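Local coordinates for protein probable 2-hydroxyhepta-2,4-diene-1,7-dioate isomerase (Thermus thermophilus, PDB 2DFU) that probably isomerises 2-hydroxyhepta-2,4-diene-1,7-dioate as a likely metal-binding member of the fumarylacetoacetate hydrolase family, at residues F79-P89 and K162-P172; M125-L134 and V206-T215. One frame throughout, in Å; residues are numbered along the deposited sequence.

Interaction 1: residues F79-P89 and K162-P172; sequences FLKGPNALARP and KSADKFLPLGP
The flat amide of Asn84 offers its nitrogen to two acceptors of residues 162-172. Asp165 OD1, 2.9 Å from Asn84 ND2, and Ser163 O, 2.8 Å from the same ND2, both lie within a modest tilt of the amide plane. The carboxylate is steeply turned, its plane 71° from the amide, and receives the N-H on the anti side of OD1; OD2 bonds instead to Thr218 of the second subunit. The Phe79 ring meets Lys162 obliquely: the lysine chain crosses at about a right angle with CD 3.5 Å from Phe79 CE2. Trp158 adds an edge-to-face contact to Phe79. One face of the Phe167 ring carries the methyl of Ala164 over its centre.

Lys81 bends twice near its tip, which brings NZ to 2.7 Å from Lys162 O, in the carbonyl plane and on a lone pair; a second bond to Phe167 O is weak. Ser163 holds OG anti to its own backbone N (chi1 -163°), where it accepts a nearly straight bond from Gly82 N at 2.7 Å. A beta carbon at Gly82 would press on Asn84 OD1, so glycine suits the spot. In the beta-rich fumarylacetoacetate hydrolase-family domain, strand 86-87 runs parallel to the start of strand 168-175, with Ala87 N bonding to Leu168 O and Ala87 O accepting from Leu170 N. On one face of this sheet Leu86 and Leu168 lie side by side, CD2 to CD2 3.6 Å; small Ala87 and compact Pro169 fill the other.

The ammonium groups of Lys81 and Lys162 both form salt bridges with Asp145, one to each carboxylate oxygen, and Lys162 NZ also bonds to Thr147 OG1. The buried lysines thus share a counter-charge, which probably offsets their proximity, while backbone carbonyls help fix the direction of Lys81.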
loop_
_atom_site.group_PDB
_atom_site.type_symbol
_atom_site.label_atom_id
_atom_site.label_comp_id
_atom_site.label_asym_id
_atom_site.label_seq_id
_atom_site.Cartn_x
_atom_site.Cartn_y
_atom_site.Cartn_z
ATOM N N PHE A 79 7.761 0.332 -7.781
ATOM C CA PHE A 79 7.886 0.548 -6.347
ATOM C C PHE A 79 6.539 1.021 -5.820
ATOM O O PHE A 79 5.712 1.542 -6.575
ATOM C CB PHE A 79 9.010 1.539 -5.993
ATOM C CG PHE A 79 8.818 2.926 -6.533
ATOM C CD1 PHE A 79 9.285 3.266 -7.798
ATOM C CD2 PHE A 79 8.219 3.909 -5.753
ATOM C CE1 PHE A 79 9.163 4.573 -8.277
ATOM C CE2 PHE A 79 8.091 5.218 -6.222
ATOM C CZ PHE A 79 8.564 5.552 -7.483
ATOM N N LEU A 80 6.311 0.821 -4.526
ATOM C CA LEU A 80 5.042 1.194 -3.906
ATOM C C LEU A 80 5.109 2.416 -3.005
ATOM O O LEU A 80 6.165 2.786 -2.495
ATOM C CB LEU A 80 4.505 0.026 -3.073
ATOM C CG LEU A 80 4.312 -1.319 -3.771
ATOM C CD1 LEU A 80 4.121 -2.407 -2.716
ATOM C CD2 LEU A 80 3.109 -1.260 -4.717
ATOM N N LYS A 81 3.951 3.034 -2.821
ATOM C CA LYS A 81 3.793 4.174 -1.935
ATOM C C LYS A 81 2.522 3.849 -1.162
ATOM O O LYS A 81 1.576 3.291 -1.720
ATOM C CB LYS A 81 3.617 5.479 -2.723
ATOM C CG LYS A 81 4.913 6.047 -3.291
ATOM C CD LYS A 81 4.643 7.135 -4.328
ATOM C CE LYS A 81 4.895 8.542 -3.812
ATOM N NZ LYS A 81 6.332 8.931 -3.803
ATOM N N GLY A 82 2.506 4.149 0.128
ATOM C CA GLY A 82 1.311 3.882 0.901
ATOM C C GLY A 82 0.377 5.067 0.769
ATOM O O GLY A 82 0.817 6.141 0.371
ATOM N N PRO A 83 -0.920 4.905 1.067
ATOM C CA PRO A 83 -1.882 6.009 0.970
ATOM C C PRO A 83 -1.491 7.201 1.851
ATOM O O PRO A 83 -1.926 8.324 1.609
ATOM C CB PRO A 83 -3.188 5.363 1.418
ATOM C CG PRO A 83 -3.034 3.949 0.919
ATOM C CD PRO A 83 -1.614 3.628 1.320
ATOM N N ASN A 84 -0.671 6.957 2.872
ATOM C CA ASN A 84 -0.234 8.029 3.766
ATOM C C ASN A 84 0.565 9.101 3.012
ATOM O O ASN A 84 0.685 10.235 3.479
ATOM C CB ASN A 84 0.637 7.464 4.885
ATOM C CG ASN A 84 1.919 6.830 4.360
ATOM O OD1 ASN A 84 1.884 5.786 3.704
ATOM N ND2 ASN A 84 3.052 7.466 4.633
ATOM N N ALA A 85 1.112 8.747 1.851
ATOM C CA ALA A 85 1.896 9.693 1.062
ATOM C C ALA A 85 1.030 10.730 0.351
ATOM O O ALA A 85 1.531 11.764 -0.086
ATOM C CB ALA A 85 2.752 8.938 0.027
ATOM N N LEU A 86 -0.265 10.455 0.231
ATOM C CA LEU A 86 -1.163 11.378 -0.447
ATOM C C LEU A 86 -1.260 12.737 0.241
ATOM O O LEU A 86 -1.374 12.832 1.467
ATOM C CB LEU A 86 -2.550 10.757 -0.579
ATOM C CG LEU A 86 -2.603 9.533 -1.494
ATOM C CD1 LEU A 86 -3.956 8.865 -1.386
ATOM C CD2 LEU A 86 -2.322 9.959 -2.926
ATOM N N ALA A 87 -1.210 13.792 -0.563
ATOM C CA ALA A 87 -1.299 15.149 -0.049
ATOM C C ALA A 87 -2.260 15.942 -0.926
ATOM O O ALA A 87 -2.224 15.824 -2.150
ATOM C CB ALA A 87 0.081 15.791 -0.047
ATOM N N ARG A 88 -3.122 16.741 -0.301
ATOM C CA ARG A 88 -4.107 17.541 -1.026
ATOM C C ARG A 88 -3.499 18.483 -2.050
ATOM O O ARG A 88 -2.477 19.113 -1.805
ATOM C CB ARG A 88 -4.960 18.373 -0.057
ATOM C CG ARG A 88 -5.834 17.563 0.891
ATOM C CD ARG A 88 -6.737 18.481 1.696
ATOM N NE ARG A 88 -5.953 19.358 2.561
ATOM C CZ ARG A 88 -5.470 18.990 3.742
ATOM N NH1 ARG A 88 -5.705 17.764 4.202
ATOM N NH2 ARG A 88 -4.742 19.838 4.454
ATOM N N PRO A 89 -4.134 18.585 -3.226
ATOM C CA PRO A 89 -3.674 19.456 -4.301
ATOM C C PRO A 89 -4.177 20.871 -4.040
ATOM O O PRO A 89 -5.256 21.064 -3.478
ATOM C CB PRO A 89 -4.337 18.853 -5.531
ATOM C CG PRO A 89 -5.666 18.411 -4.978
ATOM C CD PRO A 89 -5.278 17.763 -3.666
ATOM N N LYS A 162 10.377 7.120 -0.652
ATOM C CA LYS A 162 9.224 7.398 -1.502
ATOM C C LYS A 162 7.862 7.404 -0.809
ATOM O O LYS A 162 6.908 7.997 -1.317
ATOM C CB LYS A 162 9.167 6.354 -2.625
ATOM C CG LYS A 162 10.335 6.365 -3.607
ATOM C CD LYS A 162 10.165 7.479 -4.639
ATOM C CE LYS A 162 11.144 7.318 -5.800
ATOM N NZ LYS A 162 11.032 8.437 -6.782
ATOM N N SER A 163 7.764 6.748 0.342
ATOM C CA SER A 163 6.480 6.642 1.010
ATOM C C SER A 163 6.295 7.363 2.345
ATOM O O SER A 163 5.433 6.983 3.144
ATOM C CB SER A 163 6.133 5.162 1.170
ATOM O OG SER A 163 4.754 4.994 1.447
ATOM N N ALA A 164 7.092 8.398 2.591
ATOM C CA ALA A 164 6.955 9.175 3.818
ATOM C C ALA A 164 5.649 9.959 3.697
ATOM O O ALA A 164 5.153 10.161 2.590
ATOM C CB ALA A 164 8.140 10.143 3.968
ATOM N N ASP A 165 5.087 10.396 4.819
ATOM C CA ASP A 165 3.844 11.163 4.784
ATOM C C ASP A 165 3.934 12.348 3.814
ATOM O O ASP A 165 4.948 13.036 3.763
ATOM C CB ASP A 165 3.490 11.689 6.183
ATOM C CG ASP A 165 3.045 10.584 7.135
ATOM O OD1 ASP A 165 2.707 9.476 6.666
ATOM O OD2 ASP A 165 3.015 10.832 8.355
ATOM N N LYS A 166 2.864 12.568 3.056
ATOM C CA LYS A 166 2.767 13.656 2.081
ATOM C C LYS A 166 3.750 13.590 0.910
ATOM O O LYS A 166 3.950 14.588 0.219
ATOM C CB LYS A 166 2.917 15.024 2.768
ATOM C CG LYS A 166 2.182 15.184 4.094
ATOM C CD LYS A 166 0.704 14.800 4.026
ATOM C CE LYS A 166 0.067 14.949 5.411
ATOM N NZ LYS A 166 -1.363 14.568 5.446
ATOM N N PHE A 167 4.374 12.438 0.677
ATOM C CA PHE A 167 5.302 12.336 -0.449
ATOM C C PHE A 167 4.597 12.135 -1.784
ATOM O O PHE A 167 5.224 11.768 -2.781
ATOM C CB PHE A 167 6.313 11.213 -0.221
ATOM C CG PHE A 167 7.561 11.658 0.499
ATOM C CD1 PHE A 167 7.541 12.768 1.345
ATOM C CD2 PHE A 167 8.753 10.955 0.342
ATOM C CE1 PHE A 167 8.691 13.172 2.026
ATOM C CE2 PHE A 167 9.911 11.348 1.018
ATOM C CZ PHE A 167 9.879 12.460 1.862
ATOM N N LEU A 168 3.291 12.378 -1.816
ATOM C CA LEU A 168 2.561 12.226 -3.066
ATOM C C LEU A 168 1.419 13.212 -3.286
ATOM O O LEU A 168 0.244 12.863 -3.138
ATOM C CB LEU A 168 2.026 10.793 -3.222
ATOM C CG LEU A 168 1.360 10.516 -4.583
ATOM C CD1 LEU A 168 2.379 10.696 -5.711
ATOM C CD2 LEU A 168 0.781 9.110 -4.607
ATOM N N PRO A 169 1.750 14.473 -3.601
ATOM C CA PRO A 169 0.678 15.444 -3.846
ATOM C C PRO A 169 -0.037 14.870 -5.077
ATOM O O PRO A 169 0.625 14.393 -6.002
ATOM C CB PRO A 169 1.446 16.724 -4.176
ATOM C CG PRO A 169 2.679 16.603 -3.329
ATOM C CD PRO A 169 3.065 15.141 -3.522
ATOM N N LEU A 170 -1.366 14.893 -5.097
ATOM C CA LEU A 170 -2.084 14.319 -6.234
ATOM C C LEU A 170 -3.339 15.109 -6.573
ATOM O O LEU A 170 -4.162 15.377 -5.698
ATOM C CB LEU A 170 -2.463 12.863 -5.924
ATOM C CG LEU A 170 -3.026 12.014 -7.068
ATOM C CD1 LEU A 170 -1.876 11.463 -7.899
ATOM C CD2 LEU A 170 -3.847 10.871 -6.502
ATOM N N GLY A 171 -3.487 15.465 -7.847
ATOM C CA GLY A 171 -4.651 16.228 -8.270
ATOM C C GLY A 171 -4.387 17.054 -9.521
ATOM O O GLY A 171 -3.483 16.733 -10.289
ATOM N N PRO A 172 -5.151 18.133 -9.756
ATOM C CA PRO A 172 -6.257 18.655 -8.940
ATOM C C PRO A 172 -7.510 17.807 -9.112
ATOM O O PRO A 172 -8.429 17.827 -8.288
ATOM C CB PRO A 172 -6.464 20.048 -9.519
ATOM C CG PRO A 172 -6.264 19.782 -11.005
ATOM C CD PRO A 172 -4.993 18.928 -10.991
HETATM O O HOH W 1 -3.586 14.172 2.872
#

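Interaction 2: residues M125-L134 and V206-T215; sequences MRHVPPEKAL and VAEILSYIST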
loop_
_atom_site.group_PDB
_atom_site.type_symbol
_atom_site.label_atom_id
_atom_site.label_comp_id
_atom_site.label_asym_id
_atom_site.label_seq_id
_atom_site.Cartn_x
_atom_site.Cartn_y
_atom_site.Cartn_z
ATOM N N MET A 125 -8.295 -4.937 -12.362
ATOM C CA MET A 125 -7.406 -5.460 -13.393
ATOM C C MET A 125 -6.558 -6.635 -12.911
ATOM O O MET A 125 -5.792 -6.507 -11.953
ATOM C CB MET A 125 -6.467 -4.355 -13.892
ATOM C CG MET A 125 -7.156 -3.130 -14.452
ATOM S SD MET A 125 -5.947 -1.934 -15.061
ATOM C CE MET A 125 -5.557 -2.643 -16.698
ATOM N N ARG A 126 -6.697 -7.772 -13.592
ATOM C CA ARG A 126 -5.932 -8.988 -13.295
ATOM C C ARG A 126 -5.686 -9.707 -14.621
ATOM O O ARG A 126 -6.634 -10.107 -15.294
ATOM C CB ARG A 126 -6.707 -9.910 -12.349
ATOM C CG ARG A 126 -6.033 -11.265 -12.146
ATOM C CD ARG A 126 -6.739 -12.104 -11.094
ATOM N NE ARG A 126 -6.082 -13.396 -10.901
ATOM C CZ ARG A 126 -6.111 -14.396 -11.781
ATOM N NH1 ARG A 126 -6.773 -14.266 -12.924
ATOM N NH2 ARG A 126 -5.466 -15.523 -11.524
ATOM N N HIS A 127 -4.419 -9.864 -14.992
ATOM C CA HIS A 127 -4.054 -10.510 -16.255
ATOM C C HIS A 127 -4.807 -9.834 -17.401
ATOM O O HIS A 127 -5.645 -10.453 -18.066
ATOM C CB HIS A 127 -4.395 -12.011 -16.245
ATOM C CG HIS A 127 -3.775 -12.772 -15.114
ATOM N ND1 HIS A 127 -2.625 -12.355 -14.476
ATOM C CD2 HIS A 127 -4.131 -13.937 -14.524
ATOM C CE1 HIS A 127 -2.301 -13.231 -13.541
ATOM N NE2 HIS A 127 -3.198 -14.201 -13.550
ATOM N N VAL A 128 -4.509 -8.557 -17.617
ATOM C CA VAL A 128 -5.143 -7.783 -18.676
ATOM C C VAL A 128 -4.112 -7.532 -19.769
ATOM O O VAL A 128 -3.001 -7.094 -19.490
ATOM C CB VAL A 128 -5.660 -6.425 -18.134
ATOM C CG1 VAL A 128 -6.277 -5.604 -19.255
ATOM C CG2 VAL A 128 -6.677 -6.668 -17.027
ATOM N N PRO A 129 -4.457 -7.831 -21.030
ATOM C CA PRO A 129 -3.497 -7.602 -22.110
ATOM C C PRO A 129 -3.388 -6.112 -22.427
ATOM O O PRO A 129 -4.334 -5.357 -22.227
ATOM C CB PRO A 129 -4.081 -8.412 -23.263
ATOM C CG PRO A 129 -5.546 -8.275 -23.039
ATOM C CD PRO A 129 -5.674 -8.487 -21.542
ATOM N N PRO A 130 -2.230 -5.675 -22.927
ATOM C CA PRO A 130 -2.028 -4.265 -23.260
ATOM C C PRO A 130 -3.187 -3.626 -24.023
ATOM O O PRO A 130 -3.586 -2.501 -23.720
ATOM C CB PRO A 130 -0.742 -4.291 -24.079
ATOM C CG PRO A 130 0.025 -5.412 -23.442
ATOM C CD PRO A 130 -1.038 -6.473 -23.273
ATOM N N GLU A 131 -3.732 -4.352 -24.998
ATOM C CA GLU A 131 -4.822 -3.844 -25.828
ATOM C C GLU A 131 -6.119 -3.580 -25.080
ATOM O O GLU A 131 -6.991 -2.880 -25.588
ATOM C CB GLU A 131 -5.126 -4.804 -26.986
ATOM C CG GLU A 131 -3.911 -5.446 -27.627
ATOM C CD GLU A 131 -3.421 -6.655 -26.849
ATOM O OE1 GLU A 131 -4.214 -7.611 -26.682
ATOM O OE2 GLU A 131 -2.251 -6.650 -26.408
ATOM N N LYS A 132 -6.266 -4.147 -23.890
ATOM C CA LYS A 132 -7.485 -3.925 -23.121
ATOM C C LYS A 132 -7.237 -3.081 -21.871
ATOM O O LYS A 132 -8.164 -2.776 -21.129
ATOM C CB LYS A 132 -8.111 -5.260 -22.704
ATOM C CG LYS A 132 -8.616 -6.115 -23.857
ATOM C CD LYS A 132 -9.561 -7.192 -23.343
ATOM C CE LYS A 132 -10.090 -8.062 -24.472
ATOM N NZ LYS A 132 -8.996 -8.850 -25.108
ATOM N N ALA A 133 -5.984 -2.704 -21.651
ATOM C CA ALA A 133 -5.611 -1.923 -20.477
ATOM C C ALA A 133 -6.387 -0.616 -20.278
ATOM O O ALA A 133 -7.086 -0.453 -19.280
ATOM C CB ALA A 133 -4.117 -1.640 -20.510
ATOM N N LEU A 134 -6.269 0.302 -21.233
ATOM C CA LEU A 134 -6.920 1.603 -21.143
ATOM C C LEU A 134 -8.418 1.600 -20.885
ATOM O O LEU A 134 -8.961 2.558 -20.332
ATOM C CB LEU A 134 -6.623 2.419 -22.404
ATOM C CG LEU A 134 -5.132 2.679 -22.642
ATOM C CD1 LEU A 134 -4.953 3.681 -23.787
ATOM C CD2 LEU A 134 -4.500 3.215 -21.357
ATOM N N VAL A 206 1.361 3.613 -20.998
ATOM C CA VAL A 206 0.482 3.444 -19.851
ATOM C C VAL A 206 -0.196 2.080 -19.937
ATOM O O VAL A 206 -0.288 1.357 -18.948
ATOM C CB VAL A 206 -0.591 4.553 -19.817
ATOM C CG1 VAL A 206 -1.624 4.257 -18.734
ATOM C CG2 VAL A 206 0.081 5.897 -19.577
ATOM N N ALA A 207 -0.660 1.729 -21.132
ATOM C CA ALA A 207 -1.327 0.451 -21.340
ATOM C C ALA A 207 -0.411 -0.723 -21.003
ATOM O O ALA A 207 -0.853 -1.716 -20.426
ATOM C CB ALA A 207 -1.810 0.349 -22.779
ATOM N N GLU A 208 0.866 -0.603 -21.355
ATOM C CA GLU A 208 1.838 -1.661 -21.085
ATOM C C GLU A 208 2.150 -1.760 -19.593
ATOM O O GLU A 208 2.343 -2.852 -19.057
ATOM C CB GLU A 208 3.130 -1.407 -21.866
ATOM C CG GLU A 208 2.932 -1.372 -23.377
ATOM C CD GLU A 208 4.219 -1.121 -24.146
ATOM O OE1 GLU A 208 4.946 -0.159 -23.820
ATOM O OE2 GLU A 208 4.497 -1.887 -25.091
ATOM N N ILE A 209 2.208 -0.613 -18.926
ATOM C CA ILE A 209 2.488 -0.577 -17.500
ATOM C C ILE A 209 1.374 -1.263 -16.713
ATOM O O ILE A 209 1.639 -2.128 -15.880
ATOM C CB ILE A 209 2.645 0.875 -17.011
ATOM C CG1 ILE A 209 3.934 1.459 -17.590
ATOM C CG2 ILE A 209 2.633 0.929 -15.480
ATOM C CD1 ILE A 209 4.133 2.930 -17.304
ATOM N N LEU A 210 0.129 -0.882 -16.988
ATOM C CA LEU A 210 -1.011 -1.473 -16.296
ATOM C C LEU A 210 -1.073 -2.969 -16.559
ATOM O O LEU A 210 -1.323 -3.759 -15.645
ATOM C CB LEU A 210 -2.316 -0.828 -16.760
ATOM C CG LEU A 210 -2.491 0.667 -16.482
ATOM C CD1 LEU A 210 -3.786 1.138 -17.115
ATOM C CD2 LEU A 210 -2.494 0.931 -14.978
ATOM N N SER A 211 -0.850 -3.350 -17.816
ATOM C CA SER A 211 -0.873 -4.752 -18.218
ATOM C C SER A 211 0.193 -5.538 -17.459
ATOM O O SER A 211 -0.083 -6.599 -16.898
ATOM C CB SER A 211 -0.616 -4.875 -19.724
ATOM O OG SER A 211 -0.525 -6.231 -20.120
ATOM N N TYR A 212 1.412 -5.009 -17.458
ATOM C CA TYR A 212 2.525 -5.647 -16.775
ATOM C C TYR A 212 2.190 -5.880 -15.306
ATOM O O TYR A 212 2.295 -6.999 -14.802
ATOM C CB TYR A 212 3.783 -4.784 -16.885
ATOM C CG TYR A 212 4.960 -5.363 -16.135
ATOM C CD1 TYR A 212 5.587 -6.532 -16.573
ATOM C CD2 TYR A 212 5.419 -4.768 -14.961
ATOM C CE1 TYR A 212 6.643 -7.092 -15.852
ATOM C CE2 TYR A 212 6.467 -5.316 -14.239
ATOM C CZ TYR A 212 7.076 -6.476 -14.688
ATOM O OH TYR A 212 8.116 -7.015 -13.965
ATOM N N ILE A 213 1.777 -4.820 -14.621
ATOM C CA ILE A 213 1.423 -4.924 -13.214
ATOM C C ILE A 213 0.375 -6.007 -12.985
ATOM O O ILE A 213 0.507 -6.811 -12.068
ATOM C CB ILE A 213 0.872 -3.576 -12.673
ATOM C CG1 ILE A 213 1.977 -2.515 -12.695
ATOM C CG2 ILE A 213 0.341 -3.751 -11.258
ATOM C CD1 ILE A 213 1.466 -1.104 -12.472
ATOM N N SER A 214 -0.652 -6.036 -13.832
ATOM C CA SER A 214 -1.745 -6.998 -13.688
ATOM C C SER A 214 -1.366 -8.465 -13.839
ATOM O O SER A 214 -2.164 -9.341 -13.511
ATOM C CB SER A 214 -2.877 -6.677 -14.673
ATOM O OG SER A 214 -2.506 -7.004 -16.003
ATOM N N THR A 215 -0.167 -8.744 -14.336
ATOM C CA THR A 215 0.244 -10.130 -14.508
ATOM C C THR A 215 0.584 -10.799 -13.174
ATOM O O THR A 215 0.669 -12.024 -13.096
ATOM C CB THR A 215 1.477 -10.263 -15.444
ATOM O OG1 THR A 215 2.627 -9.673 -14.827
ATOM C CG2 THR A 215 1.218 -9.588 -16.770
#
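Ser211 and Ser214 face residues 125-134 from one side of helix 206-214, and their hydroxyls divide the work between them. Ser211 OG, anti to its backbone N (chi1 175°), donates to Val128 O at 2.7 Å, in the carbonyl plane. Ser214 OG takes a different rotamer, between its backbone N and carbonyl carbon (chi1 72°); it donates back to Ser211 O within the helix and accepts an almost straight bond from Val128 N, with N and OG 3.0 Å apart. Both polar backbone atoms of Val128 are therefore gripped by serines one helical turn apart, small enough to let the chain come close.

At the last turn, Ser214 O receives His127 N at 2.7 Å, the donor standing above the carbonyl plane, and weakly His127 ND1 as well. Such carbonyls at a helix C-terminus lack the usual helical N-H partner, and here the crossing loop supplies one. In this fumarylacetoacetate hydrolase-family domain the helix lies on strand 224-226, Leu210 and Ile213 resting on Val225, and residues 125-134 pack along another flank. Thr215 O approaches the imidazole edge near its plane, 3.2 Å from His127 CE1.

Apolar packing takes over toward the start of the helix. Met125 passes Leu210 at a slant with CE 3.7 Å from Leu210 CB. Ala133 and Ala207 meet methyl to methyl, CB to CB 3.8 Å, their small size permitting close backbones. Leu134 crosses Val206 at about a right angle, its CD2 branch touching Val206 CG1.

Interactions 1 and 2 have centres 23 Å apart and nearest atoms about 8 Å apart, so they do not touch, although their segments alternate along the chain. Strands 50-53 and 137-148 connect them: residues 79-89 and 162-172 pack on these strands, as does helix 206-214, which belongs to the more peripheral contact. The dimer gives a second connection. Asp165 of interaction 1 bonds to Thr218 of the second subunit, a residue that lies just beyond 206-215 and, within its own chain, touches Arg126 of interaction 2. Asp145 lies beside interaction 1 and pairs with both its lysines; interaction 2 is a helix-to-loop contact of serine-to-backbone hydrogen bonds and apolar packing.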